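Long-range contacts in kojibiose phosphorylase (Gut metagenome, PDB 6W0P), which is a glycoside hydrolase family 65 phosphorylase with an N-terminal beta-sandwich domain and a helical catalytic domain: residues D162-I167 and L239-E244; L171-N176 and L211-R216; Y443-L448 and Y509-I514; T543-Q548 and L607-Y612. All blocks are in the same frame, centred on the assembly; numbering follows the deposited sequence.

How the contacts relate
Contacts 1 and 2 belong to the N-terminal domain, contacts 3 and 4 to the central helical domain. Contacts 1 and 2 share strand 165-174, their centres about 29 Å apart. Contact 2 is nested along the chain inside the loop that contact 1 closes. Contacts 3 and 4 follow in series, about 37 Å apart between centres, on helices 437-458 and 603-613. Contacts 1 and 4, about 72 Å apart between centres, lie on opposite sides of the chain's centre. The roles differ accordingly. Contact 1 continues the pairing of the five-stranded sheet at its outer end. Contact 2 joins the two layers of the sandwich. Contacts 3 and 4 are separate attachments within the helical domain.

Contact 1 (D162-I167 and L239-E244); sequences DIDTDI and LEANKE
Thr165 and Leu239 form an antiparallel hydrogen-bonded pair where two strands of the five-stranded sheet meet, at one end of the N-terminal beta-sandwich. Leu239 N donates to Thr165 O at 2.7 Å, almost in line with the carbonyl. The return bond, Thr165 N to Leu239 O, is longer at 3.2 Å. Both side chains point to the same face of the sheet. On the packed side, Leu239 CD1 meets Ile167 CG2 at 3.8 Å, and the two side chains cross at about a right angle. Phe159 and Ile137 of the facing sheet close over this pair. Thr165 OG1 is bonded to His98.

The outer side is looser and polar. A type II turn from Glu240 to Lys243 carries the chain away from the strand. Water 1 bridges this turn to the other segment, donating to Asp162 O and to Asn242 OD1. Asp164, an exposed residue, reaches across to the backbone of the turn. Its CG lies beside the backbone N (chi1 -69°), and the carboxylate continues toward Ala241. There Ala241 N gives Asp164 OD1 a nearly straight bond of 3.1 Å, with 170° at the hydrogen.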
loop_
_atom_site.group_PDB
_atom_site.type_symbol
_atom_site.label_atom_id
_atom_site.label_comp_id
_atom_site.label_asym_id
_atom_site.label_seq_id
_atom_site.Cartn_x
_atom_site.Cartn_y
_atom_site.Cartn_z
ATOM N N ASP A 162 23.148 -14.921 54.448
ATOM C CA ASP A 162 24.332 -15.394 55.225
ATOM C C ASP A 162 24.414 -14.636 56.565
ATOM O O ASP A 162 25.127 -15.121 57.441
ATOM C CB ASP A 162 25.639 -15.331 54.412
ATOM C CG ASP A 162 26.127 -13.930 54.047
ATOM O OD1 ASP A 162 25.344 -12.946 54.230
ATOM O OD2 ASP A 162 27.290 -13.816 53.576
ATOM N N ILE A 163 23.720 -13.507 56.746
ATOM C CA ILE A 163 23.645 -12.784 58.061
ATOM C C ILE A 163 22.188 -12.501 58.404
ATOM O O ILE A 163 21.377 -12.446 57.490
ATOM C CB ILE A 163 24.444 -11.464 58.073
ATOM C CG1 ILE A 163 23.927 -10.475 57.028
ATOM C CG2 ILE A 163 25.936 -11.709 57.917
ATOM C CD1 ILE A 163 24.565 -9.112 57.105
ATOM N N ASP A 164 21.901 -12.275 59.684
ATOM C CA ASP A 164 20.628 -11.659 60.152
ATOM C C ASP A 164 20.447 -10.324 59.420
ATOM O O ASP A 164 21.377 -9.497 59.463
ATOM C CB ASP A 164 20.599 -11.462 61.673
ATOM C CG ASP A 164 20.529 -12.756 62.466
ATOM O OD1 ASP A 164 20.072 -13.771 61.903
ATOM O OD2 ASP A 164 20.953 -12.752 63.635
ATOM N N THR A 165 19.318 -10.149 58.735
ATOM C CA THR A 165 18.930 -8.863 58.098
ATOM C C THR A 165 17.419 -8.846 57.850
ATOM O O THR A 165 16.754 -9.916 57.961
ATOM C CB THR A 165 19.696 -8.628 56.789
ATOM O OG1 THR A 165 19.416 -7.295 56.365
ATOM C CG2 THR A 165 19.322 -9.602 55.685
ATOM N N ASP A 166 16.915 -7.673 57.492
ATOM C CA ASP A 166 15.489 -7.394 57.208
ATOM C C ASP A 166 15.378 -7.094 55.713
ATOM O O ASP A 166 16.267 -6.402 55.170
ATOM C CB ASP A 166 14.966 -6.204 58.025
ATOM C CG ASP A 166 14.720 -6.482 59.501
ATOM O OD1 ASP A 166 14.847 -7.655 59.918
ATOM O OD2 ASP A 166 14.399 -5.510 60.232
ATOM N N ILE A 167 14.328 -7.591 55.063
ATOM C CA ILE A 167 14.025 -7.223 53.655
ATOM C C ILE A 167 12.544 -6.910 53.568
ATOM O O ILE A 167 11.789 -7.372 54.441
ATOM C CB ILE A 167 14.413 -8.346 52.677
ATOM C CG1 ILE A 167 13.431 -9.520 52.753
ATOM C CG2 ILE A 167 15.846 -8.789 52.913
ATOM C CD1 ILE A 167 13.632 -10.537 51.655
ATOM N N LEU A 239 15.042 -12.064 58.001
ATOM C CA LEU A 239 15.784 -13.271 57.583
ATOM C C LEU A 239 16.750 -13.637 58.704
ATOM O O LEU A 239 17.499 -12.754 59.147
ATOM C CB LEU A 239 16.532 -12.991 56.277
ATOM C CG LEU A 239 15.693 -12.518 55.092
ATOM C CD1 LEU A 239 16.562 -12.415 53.850
ATOM C CD2 LEU A 239 14.506 -13.436 54.846
ATOM N N GLU A 240 16.710 -14.891 59.146
ATOM C CA GLU A 240 17.700 -15.483 60.073
ATOM C C GLU A 240 18.800 -16.100 59.212
ATOM O O GLU A 240 18.452 -16.871 58.258
ATOM C CB GLU A 240 17.065 -16.549 60.967
ATOM C CG GLU A 240 15.794 -16.088 61.662
ATOM C CD GLU A 240 15.180 -17.107 62.610
ATOM O OE1 GLU A 240 15.894 -18.071 62.994
ATOM O OE2 GLU A 240 13.989 -16.933 62.964
ATOM N N ALA A 241 20.052 -15.763 59.536
ATOM C CA ALA A 241 21.276 -16.290 58.891
ATOM C C ALA A 241 21.135 -17.798 58.646
ATOM O O ALA A 241 20.790 -18.538 59.603
ATOM C CB ALA A 241 22.477 -15.995 59.752
ATOM N N ASN A 242 21.349 -18.226 57.401
ATOM C CA ASN A 242 21.432 -19.660 57.015
ATOM C C ASN A 242 20.067 -20.370 57.145
ATOM O O ASN A 242 20.058 -21.602 57.110
ATOM C CB ASN A 242 22.522 -20.361 57.839
ATOM C CG ASN A 242 23.825 -19.587 57.871
ATOM O OD1 ASN A 242 24.309 -19.171 56.825
ATOM N ND2 ASN A 242 24.381 -19.370 59.055
ATOM N N LYS A 243 18.948 -19.654 57.265
ATOM C CA LYS A 243 17.592 -20.266 57.386
ATOM C C LYS A 243 16.698 -19.778 56.244
ATOM O O LYS A 243 16.425 -18.582 56.156
ATOM C CB LYS A 243 16.923 -19.930 58.723
ATOM C CG LYS A 243 15.680 -20.757 59.021
ATOM C CD LYS A 243 14.921 -20.298 60.259
ATOM C CE LYS A 243 13.656 -21.103 60.502
ATOM N NZ LYS A 243 13.170 -20.953 61.896
ATOM N N GLU A 244 16.247 -20.689 55.395
ATOM C CA GLU A 244 15.493 -20.317 54.179
ATOM C C GLU A 244 14.097 -19.859 54.610
ATOM O O GLU A 244 13.493 -20.524 55.447
ATOM C CB GLU A 244 15.482 -21.490 53.213
ATOM C CG GLU A 244 14.681 -21.202 51.976
ATOM C CD GLU A 244 14.581 -22.416 51.086
ATOM O OE1 GLU A 244 13.469 -22.945 50.975
ATOM O OE2 GLU A 244 15.620 -22.825 50.543
HETATM O O HOH W 1 26.613 -17.404 57.276
#

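Contact 2 (L171-N176 and L211-R216); sequences LHLDSN and LTSVMR
Met215 CG sits between the backbone N and the carbonyl carbon (chi1 65°), and the chain is extended beyond it, carrying the thioether to Leu171 and Leu173. Leu173 CG lies anti to the carbonyl carbon (chi1 -48°), which places it beside Met215 SD and CE. The Leu173 and Met215 side chains lie alongside each other, running in opposite senses. Leu173 CD2 rests 3.9 Å from Met215 SD. Beyond the sulfur, Met215 CE reaches the other backbone and lies 3.3 Å from Leu171 O and 4.0 Å from Leu171 CB. Leu173 CD1 comes nearest to Ser213, 3.4 Å from Ser213 O and 3.6 Å from Ser213 OG, and CD2 touches the same hydroxyl. It is buried but hydrogen-bonded to Asn253.

The two strand segments run antiparallel (176°), with axes 8.5 Å apart at closest. They belong to different layers of the beta-sandwich, so no backbone pairing joins them; side chains span the gap to side chains and backbone carbonyls. Strand 165-174 lies beside strand 230-239, whose Val231 touches Leu173 and whose Leu233 touches Met215. Strand 210-217 lies beside strand 245-256, whose Arg249 touches Leu171, Leu173 and Met215 and bonds to His172 O.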
loop_
_atom_site.group_PDB
_atom_site.type_symbol
_atom_site.label_atom_id
_atom_site.label_comp_id
_atom_site.label_asym_id
_atom_site.label_seq_id
_atom_site.Cartn_x
_atom_site.Cartn_y
_atom_site.Cartn_z
ATOM N N LEU A 171 4.302 -8.302 46.598
ATOM C CA LEU A 171 3.638 -9.063 45.516
ATOM C C LEU A 171 2.599 -8.159 44.842
ATOM O O LEU A 171 1.710 -7.624 45.551
ATOM C CB LEU A 171 2.985 -10.337 46.068
ATOM C CG LEU A 171 3.860 -11.260 46.912
ATOM C CD1 LEU A 171 3.126 -12.562 47.163
ATOM C CD2 LEU A 171 5.203 -11.525 46.254
ATOM N N HIS A 172 2.697 -8.034 43.514
ATOM C CA HIS A 172 1.819 -7.173 42.682
ATOM C C HIS A 172 0.959 -8.021 41.734
ATOM O O HIS A 172 1.476 -9.016 41.173
ATOM C CB HIS A 172 2.662 -6.186 41.879
ATOM C CG HIS A 172 3.456 -5.211 42.679
ATOM N ND1 HIS A 172 3.546 -3.877 42.322
ATOM C CD2 HIS A 172 4.235 -5.362 43.768
ATOM C CE1 HIS A 172 4.341 -3.252 43.164
ATOM N NE2 HIS A 172 4.769 -4.138 44.061
ATOM N N LEU A 173 -0.304 -7.629 41.555
ATOM C CA LEU A 173 -1.054 -7.809 40.289
ATOM C C LEU A 173 -1.121 -6.436 39.623
ATOM O O LEU A 173 -1.698 -5.515 40.234
ATOM C CB LEU A 173 -2.460 -8.355 40.555
ATOM C CG LEU A 173 -2.542 -9.556 41.488
ATOM C CD1 LEU A 173 -3.993 -9.935 41.703
ATOM C CD2 LEU A 173 -1.751 -10.743 40.945
ATOM N N ASP A 174 -0.508 -6.305 38.448
ATOM C CA ASP A 174 -0.281 -5.023 37.738
ATOM C C ASP A 174 -1.008 -5.084 36.401
ATOM O O ASP A 174 -0.531 -5.829 35.521
ATOM C CB ASP A 174 1.216 -4.762 37.523
ATOM C CG ASP A 174 1.489 -3.521 36.690
ATOM O OD1 ASP A 174 0.509 -2.804 36.417
ATOM O OD2 ASP A 174 2.676 -3.267 36.322
ATOM N N SER A 175 -2.113 -4.351 36.237
ATOM C CA SER A 175 -2.836 -4.317 34.943
ATOM C C SER A 175 -2.718 -2.924 34.315
ATOM O O SER A 175 -3.597 -2.574 33.515
ATOM C CB SER A 175 -4.265 -4.779 35.080
ATOM O OG SER A 175 -4.873 -4.918 33.797
ATOM N N ASN A 176 -1.635 -2.195 34.615
ATOM C CA ASN A 176 -1.282 -0.914 33.943
ATOM C C ASN A 176 -0.297 -1.191 32.799
ATOM O O ASN A 176 0.291 -0.224 32.260
ATOM C CB ASN A 176 -0.747 0.101 34.963
ATOM C CG ASN A 176 -1.850 0.596 35.880
ATOM O OD1 ASN A 176 -2.840 1.137 35.411
ATOM N ND2 ASN A 176 -1.716 0.378 37.177
ATOM N N LEU A 211 -11.608 -9.408 32.791
ATOM C CA LEU A 211 -10.699 -10.345 33.471
ATOM C C LEU A 211 -10.733 -10.046 34.974
ATOM O O LEU A 211 -10.684 -8.857 35.334
ATOM C CB LEU A 211 -9.314 -10.113 32.867
ATOM C CG LEU A 211 -8.170 -10.870 33.522
ATOM C CD1 LEU A 211 -7.065 -11.128 32.506
ATOM C CD2 LEU A 211 -7.628 -10.114 34.727
ATOM N N THR A 212 -10.775 -11.081 35.810
ATOM C CA THR A 212 -10.557 -10.966 37.275
ATOM C C THR A 212 -9.290 -11.737 37.624
ATOM O O THR A 212 -9.208 -12.931 37.277
ATOM C CB THR A 212 -11.760 -11.453 38.093
ATOM O OG1 THR A 212 -12.826 -10.546 37.842
ATOM C CG2 THR A 212 -11.492 -11.482 39.582
ATOM N N SER A 213 -8.329 -11.043 38.226
ATOM C CA SER A 213 -7.067 -11.617 38.736
ATOM C C SER A 213 -7.085 -11.554 40.256
ATOM O O SER A 213 -7.224 -10.426 40.788
ATOM C CB SER A 213 -5.871 -10.894 38.195
ATOM O OG SER A 213 -4.690 -11.557 38.622
ATOM N N VAL A 214 -6.959 -12.715 40.906
ATOM C CA VAL A 214 -6.957 -12.816 42.392
ATOM C C VAL A 214 -5.722 -13.596 42.853
ATOM O O VAL A 214 -5.367 -14.605 42.214
ATOM C CB VAL A 214 -8.257 -13.456 42.908
ATOM C CG1 VAL A 214 -9.458 -12.547 42.663
ATOM C CG2 VAL A 214 -8.485 -14.832 42.303
ATOM N N MET A 215 -5.098 -13.140 43.934
ATOM C CA MET A 215 -3.989 -13.879 44.567
ATOM C C MET A 215 -4.207 -13.978 46.078
ATOM O O MET A 215 -5.007 -13.226 46.638
ATOM C CB MET A 215 -2.642 -13.220 44.283
ATOM C CG MET A 215 -2.493 -11.858 44.873
ATOM S SD MET A 215 -0.782 -11.352 44.681
ATOM C CE MET A 215 -0.876 -9.613 45.105
ATOM N N ARG A 216 -3.523 -14.943 46.667
ATOM C CA ARG A 216 -3.398 -15.150 48.123
ATOM C C ARG A 216 -2.130 -15.972 48.335
ATOM O O ARG A 216 -1.635 -16.539 47.330
ATOM C CB ARG A 216 -4.608 -15.907 48.667
ATOM C CG ARG A 216 -4.606 -17.373 48.280
ATOM C CD ARG A 216 -5.927 -18.013 48.603
ATOM N NE ARG A 216 -6.030 -18.404 49.998
ATOM C CZ ARG A 216 -7.022 -18.050 50.806
ATOM N NH1 ARG A 216 -7.980 -17.235 50.380
ATOM N NH2 ARG A 216 -7.036 -18.477 52.059
#

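Contact 3 (Y443-L448 and Y509-I514); sequences YGIEML and YKTDKI
Ile445 and Ile514 meet through their CG2 methyls, 3.8 Å apart, with the two side chains at about a right angle. This joins helix 437-458 to the first turn of helix 513-518 in the helical catalytic domain. Both isoleucines point toward the opposite segment. In each, CG2 lies anti to the backbone N, beside the carbonyl carbon. Ile514 CG2 also lies close to the helix backbone, 3.9 Å from Glu446 CA.

The longer branch of Ile445 serves a second partner. Its CD1 comes to 3.9 Å from Tyr509 CB and to the same distance from Tyr509 CD1. The two side chains cross obliquely, and the methyl meets the root of the ring at a slant. Thr511 adds a looser touch, with CG2 4.3 Å from Ile445 CD1. Ile445 therefore fits against the curve of the 509-514 segment. One branch meets the loop and the other meets the helix start. The contact is wholly apolar across the two segments.

Glu446 contributes backbone and CB, while its carboxylate bonds to Tyr376 of helix 365-376. Tyr509 also stacks on His437 and touches Met431 of helix 418-434. Helix 487-504 also packs here, with Ile503 against Ile445 and Leu504 against Thr511.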
loop_
_atom_site.group_PDB
_atom_site.type_symbol
_atom_site.label_atom_id
_atom_site.label_comp_id
_atom_site.label_asym_id
_atom_site.label_seq_id
_atom_site.Cartn_x
_atom_site.Cartn_y
_atom_site.Cartn_z
ATOM N N TYR A 443 -20.998 -29.797 12.045
ATOM C CA TYR A 443 -20.086 -28.645 11.781
ATOM C C TYR A 443 -19.456 -28.691 10.382
ATOM O O TYR A 443 -19.534 -27.697 9.654
ATOM C CB TYR A 443 -19.009 -28.591 12.861
ATOM C CG TYR A 443 -19.568 -28.494 14.252
ATOM C CD1 TYR A 443 -20.270 -27.369 14.647
ATOM C CD2 TYR A 443 -19.451 -29.542 15.153
ATOM C CE1 TYR A 443 -20.822 -27.267 15.913
ATOM C CE2 TYR A 443 -19.986 -29.451 16.428
ATOM C CZ TYR A 443 -20.674 -28.310 16.807
ATOM O OH TYR A 443 -21.201 -28.193 18.060
ATOM N N GLY A 444 -18.825 -29.809 10.031
ATOM C CA GLY A 444 -17.939 -29.942 8.858
ATOM C C GLY A 444 -18.607 -29.534 7.565
ATOM O O GLY A 444 -18.070 -28.676 6.865
ATOM N N ILE A 445 -19.749 -30.135 7.266
ATOM C CA ILE A 445 -20.497 -29.915 5.999
ATOM C C ILE A 445 -20.761 -28.417 5.854
ATOM O O ILE A 445 -20.460 -27.877 4.796
ATOM C CB ILE A 445 -21.781 -30.759 5.992
ATOM C CG1 ILE A 445 -21.457 -32.243 6.170
ATOM C CG2 ILE A 445 -22.603 -30.491 4.731
ATOM C CD1 ILE A 445 -22.671 -33.119 6.422
ATOM N N GLU A 446 -21.271 -27.769 6.903
ATOM C CA GLU A 446 -21.584 -26.321 6.877
ATOM C C GLU A 446 -20.337 -25.527 6.447
ATOM O O GLU A 446 -20.460 -24.698 5.511
ATOM C CB GLU A 446 -22.102 -25.837 8.228
ATOM C CG GLU A 446 -22.664 -24.429 8.129
ATOM C CD GLU A 446 -23.054 -23.803 9.446
ATOM O OE1 GLU A 446 -23.198 -24.556 10.422
ATOM O OE2 GLU A 446 -23.191 -22.559 9.496
ATOM N N MET A 447 -19.195 -25.779 7.099
ATOM C CA MET A 447 -17.895 -25.110 6.822
ATOM C C MET A 447 -17.488 -25.355 5.372
ATOM O O MET A 447 -16.981 -24.406 4.753
ATOM C CB MET A 447 -16.782 -25.636 7.727
ATOM C CG MET A 447 -17.005 -25.294 9.163
ATOM S SD MET A 447 -15.855 -26.142 10.220
ATOM C CE MET A 447 -14.503 -24.962 10.183
ATOM N N LEU A 448 -17.692 -26.573 4.867
ATOM C CA LEU A 448 -17.260 -26.954 3.496
ATOM C C LEU A 448 -18.153 -26.255 2.451
ATOM O O LEU A 448 -17.619 -25.848 1.370
ATOM C CB LEU A 448 -17.321 -28.472 3.341
ATOM C CG LEU A 448 -16.299 -29.275 4.147
ATOM C CD1 LEU A 448 -16.468 -30.763 3.860
ATOM C CD2 LEU A 448 -14.865 -28.841 3.835
ATOM N N TYR A 509 -25.051 -38.987 5.733
ATOM C CA TYR A 509 -25.146 -37.564 6.166
ATOM C C TYR A 509 -26.453 -36.979 5.628
ATOM O O TYR A 509 -26.802 -37.262 4.480
ATOM C CB TYR A 509 -23.952 -36.727 5.686
ATOM C CG TYR A 509 -22.617 -37.122 6.274
ATOM C CD1 TYR A 509 -22.293 -36.842 7.592
ATOM C CD2 TYR A 509 -21.657 -37.763 5.507
ATOM C CE1 TYR A 509 -21.066 -37.207 8.128
ATOM C CE2 TYR A 509 -20.423 -38.130 6.028
ATOM C CZ TYR A 509 -20.129 -37.860 7.345
ATOM O OH TYR A 509 -18.928 -38.252 7.857
ATOM N N LYS A 510 -27.134 -36.176 6.445
ATOM C CA LYS A 510 -28.352 -35.428 6.047
ATOM C C LYS A 510 -27.920 -34.010 5.673
ATOM O O LYS A 510 -27.511 -33.253 6.573
ATOM C CB LYS A 510 -29.411 -35.478 7.155
ATOM C CG LYS A 510 -29.789 -36.884 7.627
ATOM C CD LYS A 510 -30.311 -37.828 6.528
ATOM C CE LYS A 510 -30.528 -39.255 6.997
ATOM N NZ LYS A 510 -29.246 -39.930 7.328
ATOM N N THR A 511 -27.988 -33.712 4.378
ATOM C CA THR A 511 -27.469 -32.489 3.729
ATOM C C THR A 511 -28.649 -31.685 3.175
ATOM O O THR A 511 -28.564 -31.290 2.000
ATOM C CB THR A 511 -26.476 -32.880 2.624
ATOM O OG1 THR A 511 -27.208 -33.540 1.587
ATOM C CG2 THR A 511 -25.365 -33.785 3.119
ATOM N N ASP A 512 -29.700 -31.463 3.980
ATOM C CA ASP A 512 -30.956 -30.783 3.557
ATOM C C ASP A 512 -31.071 -29.436 4.272
ATOM O O ASP A 512 -31.034 -28.405 3.599
ATOM C CB ASP A 512 -32.179 -31.658 3.852
ATOM C CG ASP A 512 -32.628 -32.536 2.692
ATOM O OD1 ASP A 512 -33.146 -33.638 2.966
ATOM O OD2 ASP A 512 -32.469 -32.111 1.531
ATOM N N LYS A 513 -31.191 -29.460 5.599
ATOM C CA LYS A 513 -31.319 -28.247 6.445
ATOM C C LYS A 513 -30.021 -27.424 6.358
ATOM O O LYS A 513 -30.100 -26.192 6.563
ATOM C CB LYS A 513 -31.646 -28.633 7.893
ATOM C CG LYS A 513 -32.946 -29.404 8.104
ATOM C CD LYS A 513 -34.183 -28.527 8.125
ATOM C CE LYS A 513 -35.457 -29.292 7.811
ATOM N NZ LYS A 513 -36.596 -28.382 7.544
ATOM N N ILE A 514 -28.875 -28.058 6.062
ATOM C CA ILE A 514 -27.546 -27.373 5.994
ATOM C C ILE A 514 -27.465 -26.596 4.674
ATOM O O ILE A 514 -27.214 -25.363 4.732
ATOM C CB ILE A 514 -26.375 -28.364 6.187
ATOM C CG1 ILE A 514 -26.336 -28.889 7.623
ATOM C CG2 ILE A 514 -25.049 -27.718 5.800
ATOM C CD1 ILE A 514 -25.541 -30.163 7.806
#

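Contact 4 (T543-Q548 and L607-Y612); sequences TLLFEQ and LANYNY
Asn609 OD1 lies at the edge of the Phe546 ring, near its plane and 3.9 Å from Phe546 CD2. Ring and amide planes are 40° apart. Phe593 meets the same ring edge-to-face, and Tyr539 meets it with planes at a similar slant. The Tyr612 ring is approached obliquely by Leu545 CD1, Phe553 packs on it edge-to-face, and Arg616 makes a cation-pi contact with it.

Asn609 sits on helix 603-613 of the central (alpha/alpha)6-barrel domain and binds the 543-548 loop of that domain with both ends of its amide. Phe546 N donates to Asn609 OD1 at 2.9 Å, in the carbonyl plane and on a lone pair. Asn609 ND2 donates to Leu544 O at 2.8 Å, with a more bent angle of 143° at the hydrogen. Leu545, between these two bonded residues, lays CD2 over the helix, 3.3 Å from Ala608 O and 3.8 Å from Tyr612 CB. Ala608 CB meets Thr543 O at 3.5 Å. Thr543 OG1 accepts from Leu545 N in an ST turn.

Asn609 ND2 also bonds to Gln605 O, one helical turn earlier. The buried amide has partners at both ends, and its three bonds fix its rotation and hold the loop backbone against the helix.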
loop_
_atom_site.group_PDB
_atom_site.type_symbol
_atom_site.label_atom_id
_atom_site.label_comp_id
_atom_site.label_asym_id
_atom_site.label_seq_id
_atom_site.Cartn_x
_atom_site.Cartn_y
_atom_site.Cartn_z
ATOM N N THR A 543 6.622 -33.576 -19.259
ATOM C CA THR A 543 7.699 -33.165 -18.300
ATOM C C THR A 543 7.308 -33.567 -16.875
ATOM O O THR A 543 8.190 -33.590 -16.007
ATOM C CB THR A 543 7.984 -31.661 -18.389
ATOM O OG1 THR A 543 6.835 -30.999 -17.860
ATOM C CG2 THR A 543 8.284 -31.188 -19.799
ATOM N N LEU A 544 6.021 -33.838 -16.649
ATOM C CA LEU A 544 5.427 -34.136 -15.319
ATOM C C LEU A 544 5.448 -32.871 -14.427
ATOM O O LEU A 544 5.243 -33.030 -13.210
ATOM C CB LEU A 544 6.187 -35.292 -14.640
ATOM C CG LEU A 544 6.384 -36.586 -15.437
ATOM C CD1 LEU A 544 7.152 -37.603 -14.613
ATOM C CD2 LEU A 544 5.056 -37.191 -15.899
ATOM N N LEU A 545 5.667 -31.671 -14.990
ATOM C CA LEU A 545 5.763 -30.403 -14.196
ATOM C C LEU A 545 4.382 -29.756 -14.057
ATOM O O LEU A 545 3.606 -29.785 -15.022
ATOM C CB LEU A 545 6.735 -29.427 -14.856
ATOM C CG LEU A 545 8.206 -29.849 -14.864
ATOM C CD1 LEU A 545 9.042 -28.904 -15.712
ATOM C CD2 LEU A 545 8.772 -29.906 -13.455
ATOM N N PHE A 546 4.074 -29.212 -12.881
ATOM C CA PHE A 546 3.065 -28.134 -12.715
ATOM C C PHE A 546 3.764 -26.798 -12.946
ATOM O O PHE A 546 4.948 -26.639 -12.513
ATOM C CB PHE A 546 2.414 -28.166 -11.339
ATOM C CG PHE A 546 1.590 -29.399 -11.088
ATOM C CD1 PHE A 546 0.252 -29.457 -11.462
ATOM C CD2 PHE A 546 2.158 -30.509 -10.491
ATOM C CE1 PHE A 546 -0.488 -30.613 -11.235
ATOM C CE2 PHE A 546 1.407 -31.645 -10.249
ATOM C CZ PHE A 546 0.087 -31.696 -10.616
ATOM N N GLU A 547 3.098 -25.882 -13.647
ATOM C CA GLU A 547 3.612 -24.495 -13.787
ATOM C C GLU A 547 2.987 -23.706 -12.642
ATOM O O GLU A 547 1.794 -23.816 -12.492
ATOM C CB GLU A 547 3.307 -23.888 -15.163
ATOM C CG GLU A 547 4.011 -22.545 -15.370
ATOM C CD GLU A 547 3.822 -21.879 -16.727
ATOM O OE1 GLU A 547 2.850 -22.224 -17.432
ATOM O OE2 GLU A 547 4.611 -20.985 -17.048
ATOM N N GLN A 548 3.788 -22.985 -11.856
ATOM C CA GLN A 548 3.348 -22.369 -10.582
ATOM C C GLN A 548 2.205 -21.398 -10.857
ATOM O O GLN A 548 1.268 -21.340 -10.039
ATOM C CB GLN A 548 4.495 -21.636 -9.885
ATOM C CG GLN A 548 4.119 -21.217 -8.488
ATOM C CD GLN A 548 5.280 -20.578 -7.781
ATOM O OE1 GLN A 548 6.286 -21.232 -7.507
ATOM N NE2 GLN A 548 5.124 -19.303 -7.466
ATOM N N LEU A 607 10.065 -35.768 -8.281
ATOM C CA LEU A 607 11.482 -35.455 -8.626
ATOM C C LEU A 607 11.488 -34.375 -9.718
ATOM O O LEU A 607 12.277 -33.429 -9.603
ATOM C CB LEU A 607 12.244 -36.732 -9.007
ATOM C CG LEU A 607 13.697 -36.583 -9.486
ATOM C CD1 LEU A 607 14.654 -36.265 -8.354
ATOM C CD2 LEU A 607 14.178 -37.858 -10.190
ATOM N N ALA A 608 10.604 -34.447 -10.708
ATOM C CA ALA A 608 10.572 -33.438 -11.790
ATOM C C ALA A 608 10.286 -32.070 -11.165
ATOM O O ALA A 608 11.035 -31.130 -11.423
ATOM C CB ALA A 608 9.545 -33.797 -12.829
ATOM N N ASN A 609 9.264 -31.976 -10.317
ATOM C CA ASN A 609 8.846 -30.676 -9.715
ATOM C C ASN A 609 9.881 -30.227 -8.686
ATOM O O ASN A 609 10.148 -29.029 -8.619
ATOM C CB ASN A 609 7.423 -30.737 -9.186
ATOM C CG ASN A 609 6.430 -30.847 -10.321
ATOM O OD1 ASN A 609 5.971 -29.814 -10.793
ATOM N ND2 ASN A 609 6.117 -32.061 -10.780
ATOM N N TYR A 610 10.440 -31.155 -7.925
ATOM C CA TYR A 610 11.484 -30.840 -6.932
ATOM C C TYR A 610 12.679 -30.224 -7.666
ATOM O O TYR A 610 13.232 -29.199 -7.182
ATOM C CB TYR A 610 11.878 -32.077 -6.126
ATOM C CG TYR A 610 12.940 -31.821 -5.086
ATOM C CD1 TYR A 610 12.620 -31.447 -3.789
ATOM C CD2 TYR A 610 14.277 -31.958 -5.409
ATOM C CE1 TYR A 610 13.602 -31.216 -2.839
ATOM C CE2 TYR A 610 15.270 -31.728 -4.476
ATOM C CZ TYR A 610 14.933 -31.323 -3.197
ATOM O OH TYR A 610 15.948 -31.137 -2.310
ATOM N N ASN A 611 13.102 -30.861 -8.760
ATOM C CA ASN A 611 14.327 -30.475 -9.502
ATOM C C ASN A 611 14.096 -29.094 -10.112
ATOM O O ASN A 611 15.054 -28.349 -10.195
ATOM C CB ASN A 611 14.708 -31.468 -10.603
ATOM C CG ASN A 611 15.442 -32.701 -10.113
ATOM O OD1 ASN A 611 15.856 -32.769 -8.966
ATOM N ND2 ASN A 611 15.552 -33.712 -10.964
ATOM N N TYR A 612 12.880 -28.771 -10.557
ATOM C CA TYR A 612 12.606 -27.439 -11.155
ATOM C C TYR A 612 12.498 -26.356 -10.056
ATOM O O TYR A 612 13.108 -25.303 -10.233
ATOM C CB TYR A 612 11.366 -27.447 -12.050
ATOM C CG TYR A 612 11.212 -26.143 -12.785
ATOM C CD1 TYR A 612 11.826 -25.921 -14.003
ATOM C CD2 TYR A 612 10.519 -25.090 -12.201
ATOM C CE1 TYR A 612 11.714 -24.697 -14.647
ATOM C CE2 TYR A 612 10.375 -23.877 -12.839
ATOM C CZ TYR A 612 10.962 -23.681 -14.072
ATOM O OH TYR A 612 10.852 -22.454 -14.647
#